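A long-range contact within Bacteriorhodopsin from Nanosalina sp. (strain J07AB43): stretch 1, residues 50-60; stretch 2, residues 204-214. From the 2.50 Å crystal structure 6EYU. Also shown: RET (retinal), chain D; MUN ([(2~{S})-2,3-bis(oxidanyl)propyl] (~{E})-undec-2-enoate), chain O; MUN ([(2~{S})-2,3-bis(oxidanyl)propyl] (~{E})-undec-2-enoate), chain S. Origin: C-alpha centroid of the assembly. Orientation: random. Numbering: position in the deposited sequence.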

# COMPACT_ATOMS: atom_id res chain seq x y z
N PHE A 50 8.57 0.73 13.40
CA PHE A 50 7.30 0.46 12.74
C PHE A 50 6.99 -1.03 12.74
O PHE A 50 5.84 -1.44 12.82
CB PHE A 50 7.31 0.99 11.31
CG PHE A 50 6.86 2.42 11.19
CD1 PHE A 50 5.60 2.80 11.64
CD2 PHE A 50 7.73 3.40 10.77
CE1 PHE A 50 5.21 4.12 11.61
CE2 PHE A 50 7.35 4.73 10.74
CZ PHE A 50 6.08 5.09 11.16
N ILE A 51 8.04 -1.85 12.65
CA ILE A 51 7.88 -3.29 12.66
C ILE A 51 7.14 -3.75 13.91
O ILE A 51 6.13 -4.45 13.82
CB ILE A 51 9.24 -4.02 12.60
CG1 ILE A 51 9.79 -4.00 11.17
CG2 ILE A 51 9.09 -5.45 13.08
CD1 ILE A 51 11.27 -4.26 11.08
N VAL A 52 7.62 -3.32 15.07
CA VAL A 52 7.10 -3.82 16.34
C VAL A 52 5.78 -3.14 16.70
O VAL A 52 4.88 -3.77 17.26
CB VAL A 52 8.10 -3.61 17.49
CG1 VAL A 52 9.28 -4.55 17.35
CG2 VAL A 52 8.56 -2.16 17.54
N VAL A 53 5.68 -1.85 16.39
CA VAL A 53 4.49 -1.09 16.72
C VAL A 53 3.30 -1.55 15.88
O VAL A 53 2.22 -1.80 16.41
CB VAL A 53 4.70 0.42 16.48
CG1 VAL A 53 3.37 1.14 16.39
CG2 VAL A 53 5.56 1.01 17.58
N TRP A 54 3.52 -1.69 14.58
CA TRP A 54 2.49 -2.21 13.69
C TRP A 54 2.08 -3.62 14.10
O TRP A 54 0.90 -3.93 14.19
CB TRP A 54 2.98 -2.21 12.24
CG TRP A 54 1.99 -2.77 11.28
CD1 TRP A 54 1.84 -4.09 10.93
CD2 TRP A 54 0.87 -2.08 10.70
NE1 TRP A 54 0.74 -4.25 10.13
CE2 TRP A 54 0.14 -3.03 9.95
CE3 TRP A 54 0.46 -0.75 10.68
CZ2 TRP A 54 -0.99 -2.68 9.21
CZ3 TRP A 54 -0.67 -0.41 9.96
CH2 TRP A 54 -1.37 -1.37 9.22
N SER A 55 3.07 -4.47 14.36
CA SER A 55 2.82 -5.83 14.80
C SER A 55 2.03 -5.83 16.11
O SER A 55 1.00 -6.49 16.22
CB SER A 55 4.14 -6.58 14.99
OG SER A 55 3.91 -7.88 15.52
N GLY A 56 2.50 -5.04 17.07
CA GLY A 56 1.78 -4.87 18.33
C GLY A 56 0.33 -4.50 18.12
O GLY A 56 -0.57 -5.12 18.69
N LEU A 57 0.09 -3.47 17.31
CA LEU A 57 -1.26 -3.00 17.05
C LEU A 57 -2.14 -4.13 16.54
O LEU A 57 -3.21 -4.40 17.10
CB LEU A 57 -1.24 -1.85 16.04
CG LEU A 57 -0.95 -0.48 16.65
CD1 LEU A 57 -0.91 0.59 15.57
CD2 LEU A 57 -1.98 -0.14 17.71
N MET A 58 -1.66 -4.84 15.52
CA MET A 58 -2.47 -5.85 14.85
C MET A 58 -2.87 -6.95 15.82
O MET A 58 -3.93 -7.55 15.69
CB MET A 58 -1.71 -6.44 13.66
CG MET A 58 -1.56 -5.50 12.48
SD MET A 58 -2.99 -4.41 12.27
CE MET A 58 -4.28 -5.61 11.93
N TYR A 59 -2.06 -7.14 16.86
CA TYR A 59 -2.26 -8.25 17.79
C TYR A 59 -3.31 -7.90 18.85
O TYR A 59 -3.80 -8.79 19.55
CB TYR A 59 -0.94 -8.63 18.47
CG TYR A 59 -0.22 -9.78 17.80
CD1 TYR A 59 0.21 -9.68 16.48
CD2 TYR A 59 0.06 -10.95 18.49
CE1 TYR A 59 0.92 -10.70 15.88
CE2 TYR A 59 0.77 -11.97 17.90
CZ TYR A 59 1.21 -11.84 16.60
OH TYR A 59 1.89 -12.87 16.00
N THR A 60 -3.66 -6.63 18.95
CA THR A 60 -4.74 -6.20 19.83
C THR A 60 -6.07 -6.78 19.35
O THR A 60 -7.08 -6.71 20.06
CB THR A 60 -4.86 -4.67 19.89
OG1 THR A 60 -5.04 -4.14 18.56
CG2 THR A 60 -3.61 -4.06 20.50
N ALA A 204 3.20 -19.98 19.67
CA ALA A 204 4.29 -20.08 18.71
C ALA A 204 4.38 -18.80 17.87
O ALA A 204 5.47 -18.32 17.57
CB ALA A 204 4.10 -21.29 17.80
N LEU A 205 3.23 -18.28 17.47
CA LEU A 205 3.17 -17.08 16.65
C LEU A 205 3.19 -15.83 17.52
O LEU A 205 2.90 -14.73 17.05
CB LEU A 205 1.90 -17.09 15.80
CG LEU A 205 2.03 -17.64 14.38
CD1 LEU A 205 3.22 -18.58 14.27
CD2 LEU A 205 0.75 -18.35 13.96
N VAL A 206 3.50 -16.01 18.80
CA VAL A 206 3.94 -14.90 19.64
C VAL A 206 5.45 -14.95 19.84
O VAL A 206 6.15 -13.95 19.68
CB VAL A 206 3.26 -14.92 21.02
CG1 VAL A 206 4.02 -14.04 22.00
CG2 VAL A 206 1.81 -14.47 20.90
N VAL A 207 5.97 -16.14 20.16
CA VAL A 207 7.36 -16.28 20.55
C VAL A 207 8.29 -16.15 19.35
O VAL A 207 9.38 -15.59 19.46
CB VAL A 207 7.62 -17.64 21.24
CG1 VAL A 207 7.46 -18.77 20.24
CG2 VAL A 207 9.00 -17.66 21.87
N LEU A 208 7.84 -16.64 18.20
CA LEU A 208 8.66 -16.60 16.99
C LEU A 208 8.78 -15.17 16.46
O LEU A 208 9.85 -14.76 16.02
CB LEU A 208 8.07 -17.51 15.91
CG LEU A 208 8.31 -19.01 16.12
CD1 LEU A 208 7.48 -19.83 15.15
CD2 LEU A 208 9.79 -19.34 15.97
N PRO A 209 7.67 -14.41 16.52
CA PRO A 209 7.75 -13.01 16.12
C PRO A 209 8.55 -12.15 17.10
O PRO A 209 9.16 -11.17 16.69
CB PRO A 209 6.28 -12.58 16.10
CG PRO A 209 5.54 -13.82 15.75
CD PRO A 209 6.31 -14.95 16.39
N PHE A 210 8.54 -12.52 18.38
CA PHE A 210 9.38 -11.85 19.36
C PHE A 210 10.84 -11.85 18.90
O PHE A 210 11.52 -10.83 19.00
CB PHE A 210 9.27 -12.54 20.72
CG PHE A 210 10.08 -11.88 21.80
CD1 PHE A 210 9.68 -10.67 22.35
CD2 PHE A 210 11.32 -12.39 22.16
CE1 PHE A 210 10.47 -10.02 23.28
CE2 PHE A 210 12.10 -11.75 23.11
CZ PHE A 210 11.68 -10.56 23.66
N PHE A 211 11.27 -12.96 18.31
CA PHE A 211 12.66 -13.11 17.92
C PHE A 211 12.93 -12.44 16.57
O PHE A 211 14.07 -12.06 16.28
CB PHE A 211 13.04 -14.59 17.86
CG PHE A 211 13.39 -15.18 19.20
CD1 PHE A 211 14.64 -14.99 19.75
CD2 PHE A 211 12.41 -15.78 19.97
CE1 PHE A 211 14.93 -15.44 21.02
CE2 PHE A 211 12.69 -16.24 21.24
CZ PHE A 211 13.96 -16.07 21.77
N CYS A 212 11.88 -12.21 15.80
CA CYS A 212 12.03 -11.70 14.44
C CYS A 212 11.80 -10.19 14.38
O CYS A 212 12.05 -9.55 13.35
CB CYS A 212 11.06 -12.40 13.49
SG CYS A 212 11.32 -14.19 13.35
N LYS A 213 11.28 -9.63 15.47
CA LYS A 213 10.98 -8.20 15.54
C LYS A 213 11.71 -7.55 16.72
O LYS A 213 12.68 -6.82 16.53
CB LYS A 213 9.47 -7.99 15.67
CG LYS A 213 8.75 -8.49 14.41
CD LYS A 213 7.24 -8.29 14.51
CE LYS A 213 6.55 -8.77 13.23
NZ LYS A 213 6.35 -10.23 13.28
N GLN A 214 11.26 -7.84 17.93
CA GLN A 214 11.81 -7.22 19.13
C GLN A 214 13.31 -7.46 19.22
O GLN A 214 14.11 -6.52 19.25
CB GLN A 214 11.12 -7.75 20.38
CG GLN A 214 9.88 -6.97 20.79
CD GLN A 214 8.59 -7.69 20.44
OE1 GLN A 214 7.70 -7.82 21.27
NE2 GLN A 214 8.49 -8.13 19.19
C1 RET D . 2.46 -17.86 5.45
C2 RET D . 1.39 -18.29 4.44
C3 RET D . 1.70 -19.65 3.83
C4 RET D . 2.98 -19.58 3.00
C5 RET D . 4.07 -18.81 3.75
C6 RET D . 3.86 -18.05 4.86
C7 RET D . 4.99 -17.41 5.50
C8 RET D . 4.82 -16.60 6.58
C9 RET D . 5.95 -15.90 7.13
C10 RET D . 5.81 -15.10 8.26
C11 RET D . 6.87 -14.43 8.92
C12 RET D . 6.38 -13.65 9.96
C13 RET D . 7.13 -12.75 10.75
C14 RET D . 6.51 -12.01 11.76
C15 RET D . 7.10 -11.02 12.54
C16 RET D . 2.29 -16.38 5.78
C17 RET D . 2.35 -18.70 6.72
C18 RET D . 5.50 -18.93 3.23
C19 RET D . 7.32 -16.06 6.48
C20 RET D . 8.64 -12.61 10.51
CAR MUN O . 2.97 1.09 6.79
CAQ MUN O . 3.36 1.67 8.14
CAP MUN O . 4.78 2.25 8.05
CAO MUN O . 5.63 1.34 7.17
CAN MUN O . 6.71 2.17 6.49
CAM MUN O . 7.02 3.40 7.35
CAK MUN O . 8.53 3.50 7.55
CAH MUN O . 9.21 3.27 6.20
CAF MUN O . 10.41 4.21 6.07
CAC MUN O . 11.69 3.56 5.54
CAA MUN O . 12.91 4.47 5.45
OAD MUN O . 12.96 5.52 6.09
OAB MUN O . 13.90 4.03 4.63
CAE MUN O . 13.95 4.86 3.47
CAG MUN O . 15.33 5.51 3.37
OAJ MUN O . 16.29 4.53 2.95
CAI MUN O . 15.28 6.65 2.36
OAL MUN O . 16.61 7.06 2.04
CAR MUN S . 12.42 -20.56 19.69
CAQ MUN S . 11.58 -21.41 20.64
CAP MUN S . 10.29 -21.84 19.94
CAO MUN S . 9.15 -21.82 20.96
CAN MUN S . 7.96 -22.62 20.42
CAM MUN S . 6.69 -22.20 21.17
CAK MUN S . 6.12 -23.40 21.92
CAH MUN S . 4.80 -23.82 21.26
CAF MUN S . 4.41 -25.23 21.71
CAC MUN S . 4.70 -26.35 20.70
CAA MUN S . 4.28 -27.79 21.06
OAD MUN S . 4.13 -28.11 22.24
OAB MUN S . 4.31 -28.68 20.03
CAE MUN S . 4.55 -29.99 20.55
CAG MUN S . 3.32 -30.87 20.34
OAJ MUN S . 2.20 -30.04 20.00
CAI MUN S . 3.58 -31.86 19.20
OAL MUN S . 3.15 -33.16 19.60
O HOH W 1 3.58 -11.29 14.47

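Two helices, at least 146 residues apart in sequence wherever they touch, run roughly antiparallel here, at 152° between their N-to-C directions. Their axes come no nearer than 9.5 Å, and they diverge toward the start of stretch 2: the CA atoms of Val52 and Lys213 lie 5.9 Å apart, those of Tyr59 and Val206 9.3 Å. At the wide end the long side chain of Tyr59 spans the gap.

Leu205 contributes chiefly its backbone. The helix is kinked where the N of Pro209 has no bond to the turn before; proline nitrogen carries no hydrogen, so the carbonyl of Leu205 is left without that partner. Tyr59 OH donates to Leu205 O in a very short hydrogen bond of 2.4 Å, reaching across the gap to use an acceptor inside a helix. Val206 lies beside the same ring near its plane, with its CG2 4.0 Å from Tyr59 CE2, an apolar contact at the ring edge. One turn on, Pro209 points toward stretch 1, and its CG sits 3.8 Å from Tyr59 OH.

Lys213 dominates the narrow end, burying the largest area of any residue in the contact. Its extended aliphatic chain serves as a hydrophobic side chain: Lys213 CG packs 3.3 Å from Ile51 CG2, and Lys213 CB lies 3.8 Å from Val52 CG1. Farther along, Lys213 CD makes a van der Waals contact with a polar atom, Ser55 OG, at 3.5 Å; that hydroxyl is hydrogen-bonded elsewhere in the structure. At the tip, Lys213 NZ is bonded covalently to C15 of retinal at 1.3 Å. Water 1 accepts from Lys213 NZ at 3.2 Å and donates to Tyr59 OH at 2.8 Å, linking the contact's two main side chains. Last, Gln214 presents its backbone N 3.9 Å from Val52 CG1, extending the packing around that valine.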